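Protein adenylyltransferase MntA (Shewanella oneidensis MR-1, PDB 6M6U) transfers AMP units from ATP, three in succession, to a tyrosine of its partner toxin HepT and so neutralises it as the antitoxin of a type VII toxin-antitoxin system. Local coordinates at residues E[38-43]-E[64-69]; E[42-47]-E[70-75]. The protein carries 2 engineered substitutions. One frame throughout, in Å; residues are numbered along the deposited sequence.

Interaction 1 of 2, residues E[38-43]-E[64-69]. Engineered in segment 38-43: Glu39 (natural residue Asp), Glu41 (natural residue Asp).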
ATOM      1  N   SER E  38     -12.507   0.376   9.005  1.00105.67           N
ATOM      2  CA  SER E  38     -11.729   0.882  10.127  1.00100.06           C
ATOM      3  C   SER E  38     -11.469  -0.211  11.155  1.00 91.12           C
ATOM      4  O   SER E  38     -12.316  -1.074  11.406  1.00 90.02           O
ATOM      5  CB  SER E  38     -12.450   2.058  10.784  1.00100.38           C
ATOM      6  OG  SER E  38     -13.758   1.698  11.193  1.00 98.86           O
ATOM      7  N   GLU E  39     -10.284  -0.158  11.757  1.00 74.10           N
ATOM      8  CA  GLU E  39      -9.888  -1.167  12.723  1.00 58.76           C
ATOM      9  C   GLU E  39     -10.681  -1.027  14.016  1.00 49.22           C
ATOM     10  O   GLU E  39     -11.130   0.058  14.387  1.00 47.57           O
ATOM     11  CB  GLU E  39      -8.397  -1.060  13.040  1.00 59.82           C
ATOM     12  CG  GLU E  39      -7.483  -1.033  11.835  1.00 66.31           C
ATOM     13  CD  GLU E  39      -6.016  -1.067  12.226  1.00 69.99           C
ATOM     14  OE1 GLU E  39      -5.486  -2.177  12.462  1.00 65.15           O
ATOM     15  OE2 GLU E  39      -5.397   0.017  12.309  1.00 74.06           O
ATOM     16  N   ILE E  40     -10.854  -2.153  14.696  1.00 43.40           N
ATOM     17  CA  ILE E  40     -11.225  -2.146  16.104  1.00 37.37           C
ATOM     18  C   ILE E  40      -9.945  -1.923  16.898  1.00 43.28           C
ATOM     19  O   ILE E  40      -8.965  -2.658  16.731  1.00 45.13           O
ATOM     20  CB  ILE E  40     -11.919  -3.457  16.497  1.00 39.95           C
ATOM     21  CG1 ILE E  40     -13.129  -3.701  15.587  1.00 38.19           C
ATOM     22  CG2 ILE E  40     -12.341  -3.428  17.957  1.00 39.61           C
ATOM     23  CD1 ILE E  40     -13.658  -5.104  15.636  1.00 40.14           C
ATOM     24  N   GLU E  41      -9.932  -0.882  17.725  1.00 40.28           N
ATOM     25  CA  GLU E  41      -8.748  -0.482  18.474  1.00 40.84           C
ATOM     26  C   GLU E  41      -8.931  -0.877  19.931  1.00 41.23           C
ATOM     27  O   GLU E  41      -9.858  -0.405  20.601  1.00 36.85           O
ATOM     28  CB  GLU E  41      -8.493   1.019  18.328  1.00 44.69           C
ATOM     29  CG  GLU E  41      -7.997   1.410  16.938  1.00 47.65           C
ATOM     30  CD  GLU E  41      -8.056   2.903  16.673  1.00 62.34           C
ATOM     31  OE1 GLU E  41      -7.163   3.643  17.142  1.00 70.48           O
ATOM     32  OE2 GLU E  41      -9.003   3.341  15.987  1.00 70.70           O
ATOM     33  N   ILE E  42      -8.051  -1.750  20.414  1.00 41.62           N
ATOM     34  CA  ILE E  42      -8.134  -2.302  21.758  1.00 38.61           C
ATOM     35  C   ILE E  42      -6.802  -2.080  22.461  1.00 38.29           C
ATOM     36  O   ILE E  42      -5.733  -2.291  21.874  1.00 39.83           O
ATOM     37  CB  ILE E  42      -8.490  -3.803  21.727  1.00 41.35           C
ATOM     38  CG1 ILE E  42      -9.795  -4.019  20.964  1.00 35.26           C
ATOM     39  CG2 ILE E  42      -8.592  -4.368  23.148  1.00 44.75           C
ATOM     40  CD1 ILE E  42      -9.974  -5.434  20.467  1.00 36.36           C
ATOM     41  N   ALA E  43      -6.866  -1.652  23.716  1.00 32.49           N
ATOM     42  CA  ALA E  43      -5.689  -1.432  24.536  1.00 36.05           C
ATOM     43  C   ALA E  43      -5.761  -2.332  25.762  1.00 38.46           C
ATOM     44  O   ALA E  43      -6.835  -2.526  26.340  1.00 43.51           O
ATOM     45  CB  ALA E  43      -5.572   0.031  24.967  1.00 33.60           C
ATOM     46  N   SER E  64      -9.754 -12.330  13.343  1.00 37.39           N
ATOM     47  CA  SER E  64     -10.477 -13.444  12.743  1.00 39.13           C
ATOM     48  C   SER E  64     -11.754 -13.763  13.512  1.00 46.78           C
ATOM     49  O   SER E  64     -12.774 -14.116  12.913  1.00 49.92           O
ATOM     50  CB  SER E  64      -9.566 -14.666  12.674  1.00 46.51           C
ATOM     51  OG  SER E  64     -10.275 -15.804  12.221  1.00 62.69           O
ATOM     52  N   ALA E  65     -11.721 -13.649  14.841  1.00 51.71           N
ATOM     53  CA  ALA E  65     -12.920 -13.937  15.623  1.00 49.87           C
ATOM     54  C   ALA E  65     -13.989 -12.874  15.421  1.00 50.42           C
ATOM     55  O   ALA E  65     -15.183 -13.191  15.412  1.00 57.99           O
ATOM     56  CB  ALA E  65     -12.564 -14.059  17.103  1.00 44.37           C
ATOM     57  N   LEU E  66     -13.581 -11.619  15.243  1.00 50.81           N
ATOM     58  CA  LEU E  66     -14.487 -10.490  15.092  1.00 46.59           C
ATOM     59  C   LEU E  66     -14.804 -10.161  13.643  1.00 47.11           C
ATOM     60  O   LEU E  66     -15.639  -9.281  13.401  1.00 50.86           O
ATOM     61  CB  LEU E  66     -13.888  -9.245  15.754  1.00 42.17           C
ATOM     62  CG  LEU E  66     -13.706  -9.320  17.264  1.00 42.25           C
ATOM     63  CD1 LEU E  66     -12.806  -8.187  17.746  1.00 42.52           C
ATOM     64  CD2 LEU E  66     -15.061  -9.259  17.938  1.00 38.41           C
ATOM     65  N   ASP E  67     -14.143 -10.818  12.688  1.00 45.55           N
ATOM     66  CA  ASP E  67     -14.327 -10.554  11.262  1.00 44.42           C
ATOM     67  C   ASP E  67     -14.114  -9.074  10.939  1.00 45.71           C
ATOM     68  O   ASP E  67     -14.894  -8.445  10.219  1.00 45.74           O
ATOM     69  CB  ASP E  67     -15.705 -11.022  10.793  1.00 53.92           C
ATOM     70  CG  ASP E  67     -15.828 -11.036   9.285  1.00 63.76           C
ATOM     71  OD1 ASP E  67     -14.833 -11.391   8.614  1.00 55.67           O
ATOM     72  OD2 ASP E  67     -16.911 -10.671   8.776  1.00 76.32           O
ATOM     73  N   SER E  68     -13.035  -8.515  11.485  1.00 43.45           N
ATOM     74  CA  SER E  68     -12.720  -7.108  11.274  1.00 45.12           C
ATOM     75  C   SER E  68     -11.266  -6.878  11.650  1.00 45.71           C
ATOM     76  O   SER E  68     -10.693  -7.619  12.448  1.00 47.90           O
ATOM     77  CB  SER E  68     -13.640  -6.200  12.097  1.00 53.20           C
ATOM     78  OG  SER E  68     -13.240  -4.845  12.004  1.00 64.05           O
ATOM     79  N   ASP E  69     -10.672  -5.839  11.068  1.00 42.66           N
ATOM     80  CA  ASP E  69      -9.299  -5.500  11.410  1.00 42.21           C
ATOM     81  C   ASP E  69      -9.214  -5.044  12.862  1.00 41.10           C
ATOM     82  O   ASP E  69     -10.045  -4.268  13.342  1.00 43.47           O
ATOM     83  CB  ASP E  69      -8.758  -4.417  10.478  1.00 44.49           C
ATOM     84  CG  ASP E  69      -8.480  -4.937   9.077  1.00 51.56           C
ATOM     85  OD1 ASP E  69      -8.325  -6.169   8.917  1.00 54.08           O
ATOM     86  OD2 ASP E  69      -8.414  -4.115   8.137  1.00 51.07           O
TER
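Glu39 and Asp69 meet where the loop before strand 40-46 passes the end of the linker that leaves helix 52-66. Just ahead of them, Ser38 comes near only with its backbone; its CB points away from the linker, and OG is hydrogen-bonded to His35 O. At Glu39, an engineered residue that is Asp in the natural protein, CA makes a C-H...O contact of 3.2 Å with Asp69 O. Glu39 CG, beside the backbone N (chi1 -51°), packs 3.9 Å from Asp69 CB. Beyond that point the two acids diverge, their carboxylate planes nearly perpendicular, with Glu39 OE1 5.6 Å from Asp69 OD2. The like charges are therefore not in contact, and Asp69 OD1 instead forms a salt bridge with Arg70 of the HepT toxin chain.

One residue on, Ile40 N donates to Asp69 O at 2.6 Å, a fairly straight bond and the one hydrogen bond between the two segments. The Ile40 side chain then reaches back toward the helix end. CD1, on an extended CG1 branch (chi2 165°), touches two neighbours: Ile40 CD1 meets Leu66 CD1 at 3.8 Å, and Ser68 presents both CB and OG to it, the hydroxyl oxygen 3.7 Å from Ile40 CD1. Leu66 reaches this methyl from the last turn of the helix, just before Asp67 breaks away with positive phi.

Glu41, the second engineered acid, points away from the linker. The natural aspartates at positions 39 and 41 of the GSX(10)DXD motif bind magnesium with Asp71, the metal site of a polymerase-beta-type nucleotidyltransferase. Beside that site, the contact joins the start of strand 40-46 to the linker between helix 52-66 and strand 70-74 in a beta-alpha-beta unit.

Interaction 2 of 2, residues E[42-47]-E[70-75]; sequences IAVLAA and VDLVDL
Leu72 CD1 sits against two side chains of the neighbouring strand, Ile42 and Val44, on one face of the sheet. The first torsion puts Leu72 CG anti to the backbone N (chi1 178°), and the second (chi2 59°) brings CD1 nearer strand 40-46. Leu72 CD1 lies 4.1 Å from Ile42 CG2. Val44 CG2 is 3.9 Å from the same Leu72 CD1. The Leu72 side chain runs obliquely to that of Ile42 and at about a right angle to that of Val44. Farther back, the other branch of Ile42 passes to Val70, Ile42 CD1 meeting Val70 CG1 at 4.0 Å. Helix 52-66 covers this face, with Leu58 and Ala59 against Leu72 and Leu62 against Ile42.

The other face carries Ala43 and Val73. Ala43 CB stands level with Val73 CB, but its closer partner is Leu75 CD2 at 3.8 Å. Leu75, just past the end of strand 70-74, folds over the carbonyl of Val44, its CB only 3.3 Å from Val44 O. Its side chain also crosses that of Leu45 at about a right angle. Helix 80-89 packs here through Val86, which touches both Ala43 and Leu75.

Between the faces, four backbone hydrogen bonds join the strands, alternating in direction. Ile42 N gives to Asp71 O and Val73 N to Ile42 O; Val44 N then gives to Val73 O, and Leu75 N closes the series on Val44 O at 2.7 Å. The buried carboxylate of Asp74 is held by the backbone N of Leu50 and of Arg76.

Strands 40-46 and 70-74, parallel and 27° apart, are the two strands of a beta-alpha-beta crossover through helix 52-66. Their pairing sets Asp71, a magnesium ligand, beside the strand that begins at the end of the GSX(10)DXD motif of the nucleotidyltransferase fold.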
ATOM      1  N   ILE E  42      -8.051  -1.750  20.414  1.00 41.62           N
ATOM      2  CA  ILE E  42      -8.134  -2.302  21.758  1.00 38.61           C
ATOM      3  C   ILE E  42      -6.802  -2.080  22.461  1.00 38.29           C
ATOM      4  O   ILE E  42      -5.733  -2.291  21.874  1.00 39.83           O
ATOM      5  CB  ILE E  42      -8.490  -3.803  21.727  1.00 41.35           C
ATOM      6  CG1 ILE E  42      -9.795  -4.019  20.964  1.00 35.26           C
ATOM      7  CG2 ILE E  42      -8.592  -4.368  23.148  1.00 44.75           C
ATOM      8  CD1 ILE E  42      -9.974  -5.434  20.467  1.00 36.36           C
ATOM      9  N   ALA E  43      -6.866  -1.652  23.716  1.00 32.49           N
ATOM     10  CA  ALA E  43      -5.689  -1.432  24.536  1.00 36.05           C
ATOM     11  C   ALA E  43      -5.761  -2.332  25.762  1.00 38.46           C
ATOM     12  O   ALA E  43      -6.835  -2.526  26.340  1.00 43.51           O
ATOM     13  CB  ALA E  43      -5.572   0.031  24.967  1.00 33.60           C
ATOM     14  N   VAL E  44      -4.617  -2.880  26.151  1.00 36.31           N
ATOM     15  CA  VAL E  44      -4.536  -3.765  27.302  1.00 38.50           C
ATOM     16  C   VAL E  44      -3.360  -3.341  28.164  1.00 43.32           C
ATOM     17  O   VAL E  44      -2.350  -2.825  27.673  1.00 44.89           O
ATOM     18  CB  VAL E  44      -4.397  -5.251  26.895  1.00 33.50           C
ATOM     19  CG1 VAL E  44      -5.703  -5.763  26.311  1.00 32.05           C
ATOM     20  CG2 VAL E  44      -3.264  -5.424  25.897  1.00 31.73           C
ATOM     21  N   LEU E  45      -3.511  -3.544  29.464  1.00 47.35           N
ATOM     22  CA  LEU E  45      -2.414  -3.448  30.410  1.00 44.45           C
ATOM     23  C   LEU E  45      -2.304  -4.788  31.111  1.00 45.31           C
ATOM     24  O   LEU E  45      -3.292  -5.288  31.660  1.00 47.95           O
ATOM     25  CB  LEU E  45      -2.631  -2.323  31.426  1.00 45.34           C
ATOM     26  CG  LEU E  45      -1.468  -2.058  32.392  1.00 43.55           C
ATOM     27  CD1 LEU E  45      -0.254  -1.517  31.645  1.00 40.38           C
ATOM     28  CD2 LEU E  45      -1.886  -1.104  33.497  1.00 36.95           C
ATOM     29  N   ALA E  46      -1.120  -5.378  31.062  1.00 45.56           N
ATOM     30  CA  ALA E  46      -0.799  -6.580  31.810  1.00 44.95           C
ATOM     31  C   ALA E  46       0.350  -6.272  32.763  1.00 47.98           C
ATOM     32  O   ALA E  46       0.961  -5.200  32.708  1.00 47.89           O
ATOM     33  CB  ALA E  46      -0.437  -7.735  30.868  1.00 30.36           C
ATOM     34  N   ALA E  47       0.645  -7.232  33.644  1.00 48.78           N
ATOM     35  CA  ALA E  47       1.740  -7.047  34.593  1.00 52.12           C
ATOM     36  C   ALA E  47       3.069  -6.840  33.875  1.00 55.97           C
ATOM     37  O   ALA E  47       3.873  -5.988  34.273  1.00 56.21           O
ATOM     38  CB  ALA E  47       1.825  -8.240  35.545  1.00 48.93           C
ATOM     39  N   VAL E  70      -8.214  -5.548  13.569  1.00 34.51           N
ATOM     40  CA  VAL E  70      -8.022  -5.245  14.977  1.00 37.61           C
ATOM     41  C   VAL E  70      -6.627  -4.667  15.156  1.00 38.22           C
ATOM     42  O   VAL E  70      -5.666  -5.140  14.539  1.00 38.65           O
ATOM     43  CB  VAL E  70      -8.227  -6.495  15.857  1.00 35.20           C
ATOM     44  CG1 VAL E  70      -7.692  -6.257  17.273  1.00 33.66           C
ATOM     45  CG2 VAL E  70      -9.703  -6.867  15.893  1.00 33.04           C
ATOM     46  N   ASP E  71      -6.529  -3.620  15.965  1.00 35.68           N
ATOM     47  CA  ASP E  71      -5.246  -3.093  16.404  1.00 38.44           C
ATOM     48  C   ASP E  71      -5.176  -3.253  17.914  1.00 39.66           C
ATOM     49  O   ASP E  71      -6.018  -2.710  18.638  1.00 39.35           O
ATOM     50  CB  ASP E  71      -5.072  -1.629  16.002  1.00 43.55           C
ATOM     51  CG  ASP E  71      -3.683  -1.102  16.320  1.00 53.26           C
ATOM     52  OD1 ASP E  71      -3.559   0.103  16.624  1.00 58.68           O
ATOM     53  OD2 ASP E  71      -2.716  -1.892  16.267  1.00 57.26           O
ATOM     54  N   LEU E  72      -4.190  -4.013  18.383  1.00 41.99           N
ATOM     55  CA  LEU E  72      -4.048  -4.338  19.796  1.00 35.07           C
ATOM     56  C   LEU E  72      -2.859  -3.565  20.346  1.00 39.14           C
ATOM     57  O   LEU E  72      -1.723  -3.754  19.893  1.00 35.83           O
ATOM     58  CB  LEU E  72      -3.874  -5.841  20.008  1.00 29.23           C
ATOM     59  CG  LEU E  72      -3.657  -6.278  21.458  1.00 33.56           C
ATOM     60  CD1 LEU E  72      -4.821  -5.851  22.357  1.00 26.74           C
ATOM     61  CD2 LEU E  72      -3.453  -7.787  21.511  1.00 35.50           C
ATOM     62  N   VAL E  73      -3.127  -2.689  21.307  1.00 33.34           N
ATOM     63  CA  VAL E  73      -2.136  -1.768  21.844  1.00 38.66           C
ATOM     64  C   VAL E  73      -1.756  -2.244  23.238  1.00 36.54           C
ATOM     65  O   VAL E  73      -2.625  -2.423  24.100  1.00 39.11           O
ATOM     66  CB  VAL E  73      -2.670  -0.327  21.869  1.00 44.42           C
ATOM     67  CG1 VAL E  73      -1.852   0.530  22.820  1.00 49.94           C
ATOM     68  CG2 VAL E  73      -2.656   0.273  20.466  1.00 41.78           C
ATOM     69  N   ASP E  74      -0.465  -2.470  23.456  1.00 37.16           N
ATOM     70  CA  ASP E  74       0.040  -2.743  24.795  1.00 42.95           C
ATOM     71  C   ASP E  74       0.270  -1.408  25.490  1.00 42.41           C
ATOM     72  O   ASP E  74       1.157  -0.644  25.099  1.00 43.73           O
ATOM     73  CB  ASP E  74       1.321  -3.571  24.742  1.00 43.87           C
ATOM     74  CG  ASP E  74       1.886  -3.874  26.130  1.00 52.34           C
ATOM     75  OD1 ASP E  74       1.174  -3.668  27.139  1.00 57.13           O
ATOM     76  OD2 ASP E  74       3.045  -4.331  26.215  1.00 55.64           O
ATOM     77  N   LEU E  75      -0.534  -1.122  26.519  1.00 40.37           N
ATOM     78  CA  LEU E  75      -0.430   0.162  27.202  1.00 42.31           C
ATOM     79  C   LEU E  75       0.920   0.341  27.885  1.00 47.78           C
ATOM     80  O   LEU E  75       1.359   1.476  28.100  1.00 49.08           O
ATOM     81  CB  LEU E  75      -1.560   0.304  28.222  1.00 38.15           C
ATOM     82  CG  LEU E  75      -2.940   0.535  27.608  1.00 38.83           C
ATOM     83  CD1 LEU E  75      -4.034   0.418  28.659  1.00 34.19           C
ATOM     84  CD2 LEU E  75      -2.978   1.893  26.941  1.00 34.34           C
TER

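How the interactions relate
Both interactions tie strand 40-46 to the chain returning from helix 52-66, and they share Ile42 and Ala43. Interaction 2 is the buried one, near the middle of the chain: two paired strands, apolar side chains on both faces, and helices over each. Interaction 1 lies farther out, is only partly buried and smaller, and relies on one backbone bond, a small Ile40-Leu66 contact at the end of helix 52-66 and acidic side chains that face the HepT toxin chain. The two run into each other at a probable hydrogen bond from Asp71 N to Ile40 O (2.7 Å). Here Asp71 from interaction 2 comes beside Glu39 from interaction 1, bringing the magnesium-binding positions together.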